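Local atomic coordinates of Beta/alpha-amylase (Paenibacillus polymyxa, PDB entry 3VOC), a protein that hydrolyses alpha-1,4-glucosidic linkages in starch, its beta-amylase part, the piece in this structure, removing successive maltose units from the non-reducing chain ends. Residues Gly181-Tyr186 / Ser247-Val252; Thr189-Phe194 / Ile222-Asp227; Leu164-Tyr169 / Ser251-His256; Ala278-Leu283 / Gly300-Tyr305. All coordinates share one frame; numbering follows the deposited sequence.

Overall arrangement
All four contacts lie in the family 14 TIM barrel and concern what follows its fourth and fifth strands, 153-156 and 275-279. After strand 153-156 the chain runs through a long excursion before reaching helix 240-268. Contact 3 closes the widest loop, bringing 164-169 onto 251-256 of that helix; contact 1 closes a shorter loop ending on the same helix stretch, joining 181-186 to 247-252, so the two share Ser251 and Val252. Contact 2, 189-194 with 222-227, nests inside both, farthest from the centre of the chain. Contact 4 follows in series, folding the loop after strand 275-279 back on itself; Tyr302 OH meets Leu164 O, which connects it to contact 3.

Contact 1 (Gly181-Tyr186 / Ser247-Val252); sequences GKFQAY and SWYQSV
Tyr249 reaches out of helix 240-268 into the loop 181-186 and carries most of this buried contact. Its CG stands anti to the backbone N (chi1 -169°), which sends the ring from CB straight toward the loop. Along one side of the ring CD1 and CE1 lie against the methyl of Ala185, with CE1 4.0 Å from Ala185 CB. On the other side CE2 takes the edge of Phe183, whose CD2 comes to 3.6 Å from Tyr249 CE2. This is a T-shaped pair: the edge of Phe183 points at the face of Tyr249, the ring planes stand at 83° and the centroids are 5.4 Å apart. At the tip, Tyr249 OH accepts a markedly bent hydrogen bond from the backbone N of Gln184 (2.9 Å, 133° at the hydrogen) and also bonds to Ala299 O, so two backbone groups grip the buried hydroxyl. The neighbouring indole takes Ala185 CB at its edge, 3.9 Å from Trp248 CZ3. Gln184 bends at chi2, and its NE2 donates to Lys182 O from above the carbonyl plane. The loop leads into helix 188-202 and packs beside the place where that helix meets helix 240-268: Ala185 touches Ala190, and Trp248 packs on Ala193 and Ala197.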
loop_
_atom_site.group_PDB
_atom_site.type_symbol
_atom_site.label_atom_id
_atom_site.label_comp_id
_atom_site.label_asym_id
_atom_site.label_seq_id
_atom_site.Cartn_x
_atom_site.Cartn_y
_atom_site.Cartn_z
ATOM N N GLY A 181 -15.451 6.269 -3.511
ATOM C CA GLY A 181 -15.431 4.836 -3.258
ATOM C C GLY A 181 -16.450 4.479 -2.199
ATOM O O GLY A 181 -17.424 5.228 -1.971
ATOM N N LYS A 182 -16.246 3.335 -1.545
ATOM C CA LYS A 182 -17.225 2.833 -0.571
ATOM C C LYS A 182 -16.516 2.189 0.617
ATOM O O LYS A 182 -15.410 1.650 0.458
ATOM C CB LYS A 182 -18.172 1.809 -1.224
ATOM C CG LYS A 182 -19.123 2.420 -2.243
ATOM C CD LYS A 182 -19.958 1.392 -2.978
ATOM C CE LYS A 182 -20.829 2.073 -4.058
ATOM N NZ LYS A 182 -21.651 1.048 -4.788
ATOM N N PHE A 183 -17.154 2.256 1.795
ATOM C CA PHE A 183 -16.722 1.480 2.966
ATOM C C PHE A 183 -16.742 -0.023 2.651
ATOM O O PHE A 183 -17.553 -0.478 1.852
ATOM C CB PHE A 183 -17.598 1.786 4.198
ATOM C CG PHE A 183 -17.408 3.175 4.754
ATOM C CD1 PHE A 183 -18.470 4.064 4.807
ATOM C CD2 PHE A 183 -16.178 3.585 5.249
ATOM C CE1 PHE A 183 -18.304 5.351 5.314
ATOM C CE2 PHE A 183 -15.999 4.884 5.769
ATOM C CZ PHE A 183 -17.066 5.763 5.804
ATOM N N GLN A 184 -15.858 -0.777 3.300
ATOM C CA GLN A 184 -15.562 -2.162 2.929
ATOM C C GLN A 184 -15.687 -3.097 4.128
ATOM O O GLN A 184 -14.857 -4.004 4.330
ATOM C CB GLN A 184 -14.145 -2.233 2.342
ATOM C CG GLN A 184 -13.945 -1.376 1.081
ATOM C CD GLN A 184 -14.759 -1.899 -0.097
ATOM O OE1 GLN A 184 -14.870 -3.107 -0.286
ATOM N NE2 GLN A 184 -15.327 -0.987 -0.898
ATOM N N ALA A 185 -16.724 -2.868 4.938
ATOM C CA ALA A 185 -16.902 -3.605 6.176
ATOM C C ALA A 185 -18.237 -4.338 6.193
ATOM O O ALA A 185 -18.870 -4.447 7.250
ATOM C CB ALA A 185 -16.795 -2.646 7.386
ATOM N N TYR A 186 -18.647 -4.865 5.033
ATOM C CA TYR A 186 -20.000 -5.433 4.901
ATOM C C TYR A 186 -20.089 -6.938 4.851
ATOM O O TYR A 186 -21.194 -7.496 4.777
ATOM C CB TYR A 186 -20.805 -4.737 3.789
ATOM C CG TYR A 186 -20.901 -3.265 4.105
ATOM C CD1 TYR A 186 -22.003 -2.740 4.802
ATOM C CD2 TYR A 186 -19.852 -2.411 3.801
ATOM C CE1 TYR A 186 -22.055 -1.370 5.138
ATOM C CE2 TYR A 186 -19.892 -1.066 4.128
ATOM C CZ TYR A 186 -20.993 -0.546 4.800
ATOM O OH TYR A 186 -21.017 0.807 5.102
ATOM N N SER A 247 -12.932 4.870 13.798
ATOM C CA SER A 247 -11.781 4.458 14.610
ATOM C C SER A 247 -11.560 2.949 14.532
ATOM O O SER A 247 -10.418 2.482 14.370
ATOM C CB SER A 247 -11.946 4.904 16.068
ATOM O OG SER A 247 -10.808 4.542 16.824
ATOM N N TRP A 248 -12.650 2.184 14.647
ATOM C CA TRP A 248 -12.557 0.727 14.542
ATOM C C TRP A 248 -12.087 0.299 13.139
ATOM O O TRP A 248 -11.240 -0.580 12.985
ATOM C CB TRP A 248 -13.903 0.047 14.867
ATOM C CG TRP A 248 -13.894 -1.402 14.418
ATOM C CD1 TRP A 248 -13.336 -2.467 15.085
ATOM C CD2 TRP A 248 -14.418 -1.925 13.189
ATOM N NE1 TRP A 248 -13.497 -3.621 14.348
ATOM C CE2 TRP A 248 -14.163 -3.318 13.185
ATOM C CE3 TRP A 248 -15.088 -1.351 12.090
ATOM C CZ2 TRP A 248 -14.542 -4.147 12.125
ATOM C CZ3 TRP A 248 -15.464 -2.173 11.036
ATOM C CH2 TRP A 248 -15.204 -3.567 11.070
ATOM N N TYR A 249 -12.667 0.930 12.128
ATOM C CA TYR A 249 -12.378 0.636 10.727
ATOM C C TYR A 249 -10.870 0.797 10.484
ATOM O O TYR A 249 -10.220 -0.093 9.914
ATOM C CB TYR A 249 -13.192 1.602 9.879
ATOM C CG TYR A 249 -13.263 1.331 8.392
ATOM C CD1 TYR A 249 -13.732 0.105 7.890
ATOM C CD2 TYR A 249 -12.910 2.331 7.478
ATOM C CE1 TYR A 249 -13.839 -0.101 6.498
ATOM C CE2 TYR A 249 -13.002 2.128 6.103
ATOM C CZ TYR A 249 -13.464 0.915 5.618
ATOM O OH TYR A 249 -13.527 0.728 4.245
ATOM N N GLN A 250 -10.316 1.908 10.967
ATOM C CA GLN A 250 -8.868 2.138 10.907
ATOM C C GLN A 250 -8.082 1.142 11.763
ATOM O O GLN A 250 -7.037 0.641 11.311
ATOM C CB GLN A 250 -8.495 3.580 11.280
ATOM C CG GLN A 250 -6.966 3.818 11.236
ATOM C CD GLN A 250 -6.570 5.276 11.339
ATOM O OE1 GLN A 250 -7.143 6.136 10.670
ATOM N NE2 GLN A 250 -5.565 5.561 12.175
ATOM N N SER A 251 -8.580 0.836 12.971
ATOM C CA SER A 251 -7.878 -0.101 13.884
ATOM C C SER A 251 -7.608 -1.495 13.283
ATOM O O SER A 251 -6.586 -2.132 13.601
ATOM C CB SER A 251 -8.595 -0.234 15.245
ATOM O OG SER A 251 -9.724 -1.103 15.152
ATOM N N VAL A 252 -8.519 -1.963 12.425
ATOM C CA VAL A 252 -8.337 -3.214 11.686
ATOM C C VAL A 252 -7.061 -3.184 10.819
ATOM O O VAL A 252 -6.260 -4.132 10.847
ATOM C CB VAL A 252 -9.598 -3.571 10.848
ATOM C CG1 VAL A 252 -9.345 -4.757 9.917
ATOM C CG2 VAL A 252 -10.783 -3.884 11.769
#

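Contact 2 (Thr189-Phe194 / Ile222-Asp227); sequences TAKNAF and INPPTD
Apolar packing makes up most of the join between helix 188-202 and the loop segment 222-227. Phe194, with CG anti to the backbone N (chi1 180°), points its ring at the segment, and its CE2 comes to 3.7 Å from Ile222 CG2; the two side chains cross at about a right angle. About one turn earlier in the helix, Lys191 contributes its aliphatic stem rather than its charge. Lys191 CG rests 3.8 Å from Pro224 CD, the chain passing across the proline ring almost perpendicularly. Lys191 and Asn223 run side by side in the same sense, so that Lys191 CD lies 3.5 Å from Asn223 OD1, a methylene-to-oxygen contact and not a hydrogen bond.

The polar links are less direct. A bend at chi3 carries Lys191 NZ to a salt bridge with Glu188 on its own helix. Asn223 O approaches the Phe194 ring at its edge.

One water links the two backbones: it donates to Lys191 O at 2.9 Å and to Ile222 O at 2.8 Å, and it sits in the plane of the Phe194 ring, at the edge. An alanine at Lys191 would remove the methylenes that cover Pro224 and the Glu188 salt bridge, and would probably loosen the packing beside this water.

Ile222 and the two prolines pack against neighbouring helices: Ile222 on Ile208 and Trp212 of helix 205-212, Pro224 and Pro225 on Phe245 of helix 240-268. Phe194 in turn meets Trp248 of helix 240-268.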
loop_
_atom_site.group_PDB
_atom_site.type_symbol
_atom_site.label_atom_id
_atom_site.label_comp_id
_atom_site.label_asym_id
_atom_site.label_seq_id
_atom_site.Cartn_x
_atom_site.Cartn_y
_atom_site.Cartn_z
ATOM N N THR A 189 -18.382 -11.215 8.683
ATOM C CA THR A 189 -17.199 -11.263 9.549
ATOM C C THR A 189 -16.829 -9.862 10.019
ATOM O O THR A 189 -16.577 -9.655 11.201
ATOM C CB THR A 189 -16.008 -11.938 8.836
ATOM O OG1 THR A 189 -16.331 -13.317 8.607
ATOM C CG2 THR A 189 -14.717 -11.854 9.668
ATOM N N ALA A 190 -16.831 -8.911 9.095
ATOM C CA ALA A 190 -16.543 -7.510 9.432
ATOM C C ALA A 190 -17.630 -6.926 10.326
ATOM O O ALA A 190 -17.328 -6.273 11.330
ATOM C CB ALA A 190 -16.368 -6.671 8.169
ATOM N N LYS A 191 -18.894 -7.180 9.976
ATOM C CA LYS A 191 -20.003 -6.661 10.777
ATOM C C LYS A 191 -19.951 -7.220 12.194
ATOM O O LYS A 191 -20.130 -6.478 13.161
ATOM C CB LYS A 191 -21.353 -6.936 10.120
ATOM C CG LYS A 191 -21.579 -6.112 8.838
ATOM C CD LYS A 191 -22.992 -6.231 8.296
ATOM C CE LYS A 191 -23.325 -7.637 7.887
ATOM N NZ LYS A 191 -24.675 -7.747 7.202
ATOM N N ASN A 192 -19.671 -8.513 12.312
ATOM C CA ASN A 192 -19.544 -9.136 13.627
ATOM C C ASN A 192 -18.315 -8.669 14.410
ATOM O O ASN A 192 -18.365 -8.515 15.636
ATOM C CB ASN A 192 -19.607 -10.654 13.495
ATOM C CG ASN A 192 -21.049 -11.152 13.367
ATOM O OD1 ASN A 192 -21.976 -10.558 13.941
ATOM N ND2 ASN A 192 -21.246 -12.235 12.632
ATOM N N ALA A 193 -17.223 -8.408 13.702
ATOM C CA ALA A 193 -16.027 -7.887 14.348
ATOM C C ALA A 193 -16.291 -6.497 14.924
ATOM O O ALA A 193 -15.827 -6.184 16.014
ATOM C CB ALA A 193 -14.851 -7.858 13.379
ATOM N N PHE A 194 -17.045 -5.670 14.197
ATOM C CA PHE A 194 -17.422 -4.346 14.711
ATOM C C PHE A 194 -18.349 -4.471 15.924
ATOM O O PHE A 194 -18.162 -3.766 16.915
ATOM C CB PHE A 194 -18.067 -3.485 13.602
ATOM C CG PHE A 194 -18.495 -2.080 14.048
ATOM C CD1 PHE A 194 -17.613 -1.234 14.729
ATOM C CD2 PHE A 194 -19.778 -1.603 13.745
ATOM C CE1 PHE A 194 -18.001 0.054 15.109
ATOM C CE2 PHE A 194 -20.184 -0.298 14.119
ATOM C CZ PHE A 194 -19.294 0.527 14.801
ATOM N N ILE A 222 -26.511 -3.577 15.164
ATOM C CA ILE A 222 -25.366 -2.702 14.942
ATOM C C ILE A 222 -24.789 -3.002 13.563
ATOM O O ILE A 222 -24.456 -4.145 13.257
ATOM C CB ILE A 222 -24.273 -2.908 16.005
ATOM C CG1 ILE A 222 -24.795 -2.518 17.392
ATOM C CG2 ILE A 222 -22.986 -2.133 15.626
ATOM C CD1 ILE A 222 -23.876 -2.945 18.531
ATOM N N ASN A 223 -24.668 -1.959 12.747
ATOM C CA ASN A 223 -24.131 -2.084 11.398
ATOM C C ASN A 223 -23.188 -0.934 11.068
ATOM O O ASN A 223 -23.280 0.120 11.694
ATOM C CB ASN A 223 -25.276 -2.085 10.393
ATOM C CG ASN A 223 -26.035 -3.379 10.396
ATOM O OD1 ASN A 223 -25.523 -4.407 9.968
ATOM N ND2 ASN A 223 -27.274 -3.338 10.879
ATOM N N PRO A 224 -22.306 -1.120 10.061
ATOM C CA PRO A 224 -21.567 0.010 9.499
ATOM C C PRO A 224 -22.571 0.950 8.805
ATOM O O PRO A 224 -23.750 0.597 8.712
ATOM C CB PRO A 224 -20.643 -0.658 8.467
ATOM C CG PRO A 224 -20.545 -2.067 8.913
ATOM C CD PRO A 224 -21.915 -2.384 9.415
ATOM N N PRO A 225 -22.118 2.126 8.319
ATOM C CA PRO A 225 -23.053 3.070 7.697
ATOM C C PRO A 225 -23.826 2.415 6.574
ATOM O O PRO A 225 -23.253 1.700 5.769
ATOM C CB PRO A 225 -22.129 4.156 7.149
ATOM C CG PRO A 225 -20.982 4.132 8.088
ATOM C CD PRO A 225 -20.753 2.679 8.351
ATOM N N THR A 226 -25.139 2.609 6.591
ATOM C CA THR A 226 -26.031 1.969 5.638
ATOM C C THR A 226 -26.382 2.985 4.557
ATOM O O THR A 226 -27.411 2.878 3.884
ATOM C CB THR A 226 -27.293 1.416 6.342
ATOM O OG1 THR A 226 -27.778 2.382 7.284
ATOM C CG2 THR A 226 -26.961 0.124 7.086
ATOM N N ASP A 227 -25.487 3.967 4.433
ATOM C CA ASP A 227 -25.503 5.037 3.436
ATOM C C ASP A 227 -24.198 5.833 3.575
ATOM O O ASP A 227 -24.117 6.765 4.379
ATOM C CB ASP A 227 -26.729 5.954 3.621
ATOM C CG ASP A 227 -27.057 6.248 5.094
ATOM O OD1 ASP A 227 -27.981 7.058 5.330
ATOM O OD2 ASP A 227 -26.411 5.688 6.017
HETATM O O HOH W 1 -21.793 -4.253 12.375
#

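Contact 3 (Leu164-Tyr169 / Ser251-His256); sequences LRYPSY and SVLEKH
A tyrosine hydroxyl pressed against an aliphatic branch point is the odd feature here: Tyr166 OH lies only 3.2 Å from Val252 CB. The close fit accompanies a hydrogen bond from Tyr166 OH to Tyr249 O, one turn back along the helix. In this TIM barrel the contact lays the loop after strand 153-156, just beyond the predicted proton donor Glu163, on helix 240-268.

Leu253 is the wedge of the helix, pointing into the loop between Leu164 and Tyr166. Its CD2 sits over one face of the Tyr166 ring in a CH-pi contact, 4.2 Å from the centroid and 18° off the normal, and its CG is 3.7 Å from Tyr166 CE2. Tyr166 also stacks with Tyr249. Replacing Tyr166 by an alanine would remove the ring face beneath Leu253 and the bond to Tyr249 O, and would probably weaken the hold of this loop on the helix.

Leu164 and Leu253 slide past each other in opposite directions, and Leu164 CD1 also nears the edge of the His256 imidazole.

Arg165 turns away from the helix toward the active site, where its NE forms a salt bridge with Glu163 OE1, which would probably stabilise the charged form of that acid. Its guanidinium is steadied by Tyr169 CE1 over one face and by NH1 donating 3.0 Å to Tyr166 O, in the carbonyl plane on a lone pair.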
loop_
_atom_site.group_PDB
_atom_site.type_symbol
_atom_site.label_atom_id
_atom_site.label_comp_id
_atom_site.label_asym_id
_atom_site.label_seq_id
_atom_site.Cartn_x
_atom_site.Cartn_y
_atom_site.Cartn_z
ATOM N N LEU A 164 -1.494 -0.235 2.529
ATOM C CA LEU A 164 -2.275 -0.519 3.723
ATOM C C LEU A 164 -3.579 0.278 3.665
ATOM O O LEU A 164 -3.652 1.431 4.126
ATOM C CB LEU A 164 -1.472 -0.216 4.997
ATOM C CG LEU A 164 -2.135 -0.470 6.356
ATOM C CD1 LEU A 164 -2.104 -1.963 6.730
ATOM C CD2 LEU A 164 -1.444 0.345 7.446
ATOM N N ARG A 165 -4.607 -0.343 3.094
ATOM C CA ARG A 165 -5.922 0.281 2.971
ATOM C C ARG A 165 -6.954 -0.794 2.671
ATOM O O ARG A 165 -6.596 -1.954 2.424
ATOM C CB ARG A 165 -5.938 1.343 1.853
ATOM C CG ARG A 165 -5.674 0.784 0.441
ATOM C CD ARG A 165 -6.090 1.800 -0.616
ATOM N NE ARG A 165 -5.671 1.427 -1.970
ATOM C CZ ARG A 165 -6.405 0.725 -2.830
ATOM N NH1 ARG A 165 -7.610 0.253 -2.480
ATOM N NH2 ARG A 165 -5.925 0.474 -4.048
ATOM N N TYR A 166 -8.225 -0.399 2.699
ATOM C CA TYR A 166 -9.318 -1.225 2.203
ATOM C C TYR A 166 -9.418 -1.088 0.694
ATOM O O TYR A 166 -8.930 -0.108 0.155
ATOM C CB TYR A 166 -10.628 -0.776 2.830
ATOM C CG TYR A 166 -10.707 -1.108 4.305
ATOM C CD1 TYR A 166 -11.140 -2.372 4.726
ATOM C CD2 TYR A 166 -10.364 -0.161 5.273
ATOM C CE1 TYR A 166 -11.218 -2.700 6.074
ATOM C CE2 TYR A 166 -10.427 -0.477 6.638
ATOM C CZ TYR A 166 -10.867 -1.753 7.026
ATOM O OH TYR A 166 -10.966 -2.085 8.363
ATOM N N PRO A 167 -10.060 -2.058 0.009
ATOM C CA PRO A 167 -10.235 -1.976 -1.442
ATOM C C PRO A 167 -11.424 -1.063 -1.794
ATOM O O PRO A 167 -12.401 -1.495 -2.418
ATOM C CB PRO A 167 -10.532 -3.418 -1.831
ATOM C CG PRO A 167 -11.302 -3.954 -0.637
ATOM C CD PRO A 167 -10.552 -3.349 0.544
ATOM N N SER A 168 -11.307 0.194 -1.401
ATOM C CA SER A 168 -12.453 1.093 -1.322
ATOM C C SER A 168 -12.850 1.682 -2.666
ATOM O O SER A 168 -13.994 2.096 -2.833
ATOM C CB SER A 168 -12.146 2.219 -0.337
ATOM O OG SER A 168 -10.952 2.881 -0.721
ATOM N N TYR A 169 -11.904 1.746 -3.598
ATOM C CA TYR A 169 -12.196 2.241 -4.943
ATOM C C TYR A 169 -11.764 1.195 -5.979
ATOM O O TYR A 169 -10.595 0.799 -6.039
ATOM C CB TYR A 169 -11.573 3.636 -5.174
ATOM C CG TYR A 169 -10.053 3.650 -5.318
ATOM C CD1 TYR A 169 -9.205 3.674 -4.197
ATOM C CD2 TYR A 169 -9.469 3.637 -6.586
ATOM C CE1 TYR A 169 -7.800 3.675 -4.360
ATOM C CE2 TYR A 169 -8.100 3.646 -6.755
ATOM C CZ TYR A 169 -7.270 3.667 -5.649
ATOM O OH TYR A 169 -5.916 3.677 -5.872
ATOM N N SER A 251 -8.580 0.836 12.971
ATOM C CA SER A 251 -7.878 -0.101 13.884
ATOM C C SER A 251 -7.608 -1.495 13.283
ATOM O O SER A 251 -6.586 -2.132 13.601
ATOM C CB SER A 251 -8.595 -0.234 15.245
ATOM O OG SER A 251 -9.724 -1.103 15.152
ATOM N N VAL A 252 -8.519 -1.963 12.425
ATOM C CA VAL A 252 -8.337 -3.214 11.686
ATOM C C VAL A 252 -7.061 -3.184 10.819
ATOM O O VAL A 252 -6.260 -4.132 10.847
ATOM C CB VAL A 252 -9.598 -3.571 10.848
ATOM C CG1 VAL A 252 -9.345 -4.757 9.917
ATOM C CG2 VAL A 252 -10.783 -3.884 11.769
ATOM N N LEU A 253 -6.872 -2.107 10.066
ATOM C CA LEU A 253 -5.630 -1.905 9.310
ATOM C C LEU A 253 -4.418 -1.797 10.223
ATOM O O LEU A 253 -3.357 -2.359 9.927
ATOM C CB LEU A 253 -5.721 -0.654 8.427
ATOM C CG LEU A 253 -6.831 -0.650 7.369
ATOM C CD1 LEU A 253 -6.903 0.727 6.693
ATOM C CD2 LEU A 253 -6.596 -1.760 6.323
ATOM N N GLU A 254 -4.571 -1.075 11.332
ATOM C CA GLU A 254 -3.445 -0.880 12.253
ATOM C C GLU A 254 -2.995 -2.207 12.868
ATOM O O GLU A 254 -1.796 -2.485 12.947
ATOM C CB GLU A 254 -3.788 0.123 13.355
ATOM C CG GLU A 254 -4.002 1.541 12.839
ATOM C CD GLU A 254 -4.665 2.441 13.865
ATOM O OE1 GLU A 254 -5.515 1.962 14.634
ATOM O OE2 GLU A 254 -4.353 3.637 13.893
ATOM N N LYS A 255 -3.955 -3.031 13.286
ATOM C CA LYS A 255 -3.611 -4.338 13.840
ATOM C C LYS A 255 -2.947 -5.219 12.777
ATOM O O LYS A 255 -1.978 -5.935 13.060
ATOM C CB LYS A 255 -4.835 -5.045 14.423
ATOM C CG LYS A 255 -4.481 -6.410 15.030
ATOM C CD LYS A 255 -5.629 -6.989 15.846
ATOM C CE LYS A 255 -5.254 -8.355 16.426
ATOM N NZ LYS A 255 -6.447 -9.079 16.970
ATOM N N HIS A 256 -3.445 -5.122 11.547
ATOM C CA HIS A 256 -2.872 -5.862 10.441
ATOM C C HIS A 256 -1.407 -5.452 10.229
ATOM O O HIS A 256 -0.541 -6.308 10.052
ATOM C CB HIS A 256 -3.703 -5.614 9.176
ATOM C CG HIS A 256 -3.236 -6.385 7.979
ATOM N ND1 HIS A 256 -3.155 -7.760 7.963
ATOM C CD2 HIS A 256 -2.855 -5.969 6.749
ATOM C CE1 HIS A 256 -2.720 -8.158 6.780
ATOM N NE2 HIS A 256 -2.527 -7.090 6.025
#

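Contact 4 (Ala278-Leu283 / Gly300-Tyr305); sequences AKISGL and GGYYDY. With EDO (1,2-ethanediol), chain E.
Tyr302 lies obliquely across Ile280 and at about a right angle to Leu283, filling the angle between strand 275-279 of the TIM barrel and the turn after helix 295-300. Ile280 CG2, anti to its backbone N, approaches one side of the phenol and lies 3.6 Å from Tyr302 CE2. Leu283 CD1 comes in at 3.8 Å from the same Tyr302 CE2 and also packs against Gly300 CA. A side chain on Gly300 would collide with that methyl. Gly301 then ends the helix in a Schellman motif with positive phi, and Asp304 N-caps the next helix.

The phenol tip is held by two backbone groups: Ser281 N donates to Tyr302 OH at 2.9 Å in a fairly straight bond (157°), and Leu164 O is the second partner. This probably helps position the backbone at Ser281, whose OG bonds to Glu163, the predicted proton donor. Lys279, a substrate-binding residue by similarity, points elsewhere, to a salt bridge with Glu359.

A water donates to Ser281 O and Tyr305 OH and accepts from Leu283 N. An ethanediol, probably from the crystallisation liquor, donates from O1 to Tyr302 O and places its C2 3.5 Å from Tyr305 CE2.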
loop_
_atom_site.group_PDB
_atom_site.type_symbol
_atom_site.label_atom_id
_atom_site.label_comp_id
_atom_site.label_asym_id
_atom_site.label_seq_id
_atom_site.Cartn_x
_atom_site.Cartn_y
_atom_site.Cartn_z
ATOM N N ALA A 278 6.322 -0.229 4.525
ATOM C CA ALA A 278 5.000 -0.471 3.960
ATOM C C ALA A 278 4.474 0.869 3.452
ATOM O O ALA A 278 5.064 1.920 3.728
ATOM C CB ALA A 278 4.048 -1.087 4.996
ATOM N N LYS A 279 3.373 0.825 2.711
ATOM C CA LYS A 279 2.895 1.995 1.981
ATOM C C LYS A 279 1.506 2.441 2.408
ATOM O O LYS A 279 0.589 1.624 2.568
ATOM C CB LYS A 279 2.907 1.714 0.479
ATOM C CG LYS A 279 4.228 1.079 -0.007
ATOM C CD LYS A 279 4.289 0.825 -1.530
ATOM C CE LYS A 279 5.672 0.262 -1.924
ATOM N NZ LYS A 279 5.914 0.225 -3.413
ATOM N N ILE A 280 1.367 3.752 2.582
ATOM C CA ILE A 280 0.059 4.362 2.769
ATOM C C ILE A 280 -0.388 4.904 1.412
ATOM O O ILE A 280 0.408 5.508 0.683
ATOM C CB ILE A 280 0.113 5.462 3.865
ATOM C CG1 ILE A 280 0.355 4.819 5.246
ATOM C CG2 ILE A 280 -1.193 6.322 3.889
ATOM C CD1 ILE A 280 0.446 5.852 6.405
ATOM N N SER A 281 -1.652 4.653 1.074
ATOM C CA SER A 281 -2.252 5.093 -0.170
ATOM C C SER A 281 -2.377 6.612 -0.208
ATOM O O SER A 281 -2.630 7.240 0.826
ATOM C CB SER A 281 -3.659 4.492 -0.279
ATOM O OG SER A 281 -4.229 4.724 -1.562
ATOM N N GLY A 282 -2.262 7.185 -1.404
ATOM C CA GLY A 282 -2.503 8.613 -1.597
ATOM C C GLY A 282 -3.921 8.840 -2.103
ATOM O O GLY A 282 -4.156 8.850 -3.319
ATOM N N LEU A 283 -4.858 9.028 -1.178
ATOM C CA LEU A 283 -6.272 9.132 -1.528
ATOM C C LEU A 283 -6.633 10.619 -1.590
ATOM O O LEU A 283 -7.344 11.154 -0.731
ATOM C CB LEU A 283 -7.117 8.324 -0.535
ATOM C CG LEU A 283 -6.777 6.814 -0.500
ATOM C CD1 LEU A 283 -7.497 6.135 0.658
ATOM C CD2 LEU A 283 -7.191 6.146 -1.836
ATOM N N GLY A 300 -11.160 4.427 2.454
ATOM C CA GLY A 300 -9.947 3.628 2.385
ATOM C C GLY A 300 -9.438 3.170 3.744
ATOM O O GLY A 300 -8.589 2.286 3.822
ATOM N N GLY A 301 -9.941 3.793 4.809
ATOM C CA GLY A 301 -9.609 3.373 6.166
ATOM C C GLY A 301 -8.856 4.424 6.951
ATOM O O GLY A 301 -8.360 4.133 8.031
ATOM N N TYR A 302 -8.756 5.647 6.423
ATOM C CA TYR A 302 -7.918 6.666 7.065
ATOM C C TYR A 302 -8.745 7.683 7.809
ATOM O O TYR A 302 -9.332 8.598 7.213
ATOM C CB TYR A 302 -6.993 7.360 6.061
ATOM C CG TYR A 302 -6.100 6.412 5.283
ATOM C CD1 TYR A 302 -5.785 5.140 5.776
ATOM C CD2 TYR A 302 -5.562 6.792 4.055
ATOM C CE1 TYR A 302 -4.966 4.267 5.049
ATOM C CE2 TYR A 302 -4.758 5.930 3.321
ATOM C CZ TYR A 302 -4.445 4.675 3.829
ATOM O OH TYR A 302 -3.623 3.839 3.087
ATOM N N TYR A 303 -8.759 7.525 9.126
ATOM C CA TYR A 303 -9.511 8.385 10.031
ATOM C C TYR A 303 -8.584 9.369 10.745
ATOM O O TYR A 303 -8.961 10.510 11.009
ATOM C CB TYR A 303 -10.246 7.474 11.030
ATOM C CG TYR A 303 -10.783 8.126 12.289
ATOM C CD1 TYR A 303 -11.815 9.069 12.231
ATOM C CD2 TYR A 303 -10.272 7.772 13.543
ATOM C CE1 TYR A 303 -12.323 9.647 13.391
ATOM C CE2 TYR A 303 -10.760 8.346 14.702
ATOM C CZ TYR A 303 -11.787 9.279 14.617
ATOM O OH TYR A 303 -12.262 9.844 15.768
ATOM N N ASP A 304 -7.367 8.929 11.044
ATOM C CA ASP A 304 -6.464 9.701 11.901
ATOM C C ASP A 304 -5.035 9.364 11.473
ATOM O O ASP A 304 -4.489 8.312 11.845
ATOM C CB ASP A 304 -6.751 9.358 13.390
ATOM C CG ASP A 304 -5.807 10.051 14.383
ATOM O OD1 ASP A 304 -4.774 10.625 13.984
ATOM O OD2 ASP A 304 -6.102 9.980 15.601
ATOM N N TYR A 305 -4.426 10.258 10.692
ATOM C CA TYR A 305 -3.074 10.005 10.200
ATOM C C TYR A 305 -2.046 10.014 11.331
ATOM O O TYR A 305 -1.047 9.299 11.262
ATOM C CB TYR A 305 -2.667 11.036 9.151
ATOM C CG TYR A 305 -3.305 10.855 7.801
ATOM C CD1 TYR A 305 -3.165 9.660 7.088
ATOM C CD2 TYR A 305 -4.018 11.892 7.215
ATOM C CE1 TYR A 305 -3.747 9.501 5.842
ATOM C CE2 TYR A 305 -4.601 11.739 5.969
ATOM C CZ TYR A 305 -4.464 10.541 5.290
ATOM O OH TYR A 305 -5.039 10.395 4.044
HETATM C C1 EDO E . -8.950 11.603 6.646
HETATM O O1 EDO E . -10.037 11.377 7.545
HETATM C C2 EDO E . -7.756 12.076 7.453
HETATM O O2 EDO E . -7.990 13.444 7.812
HETATM O O HOH W 2 -4.195 9.105 1.629
#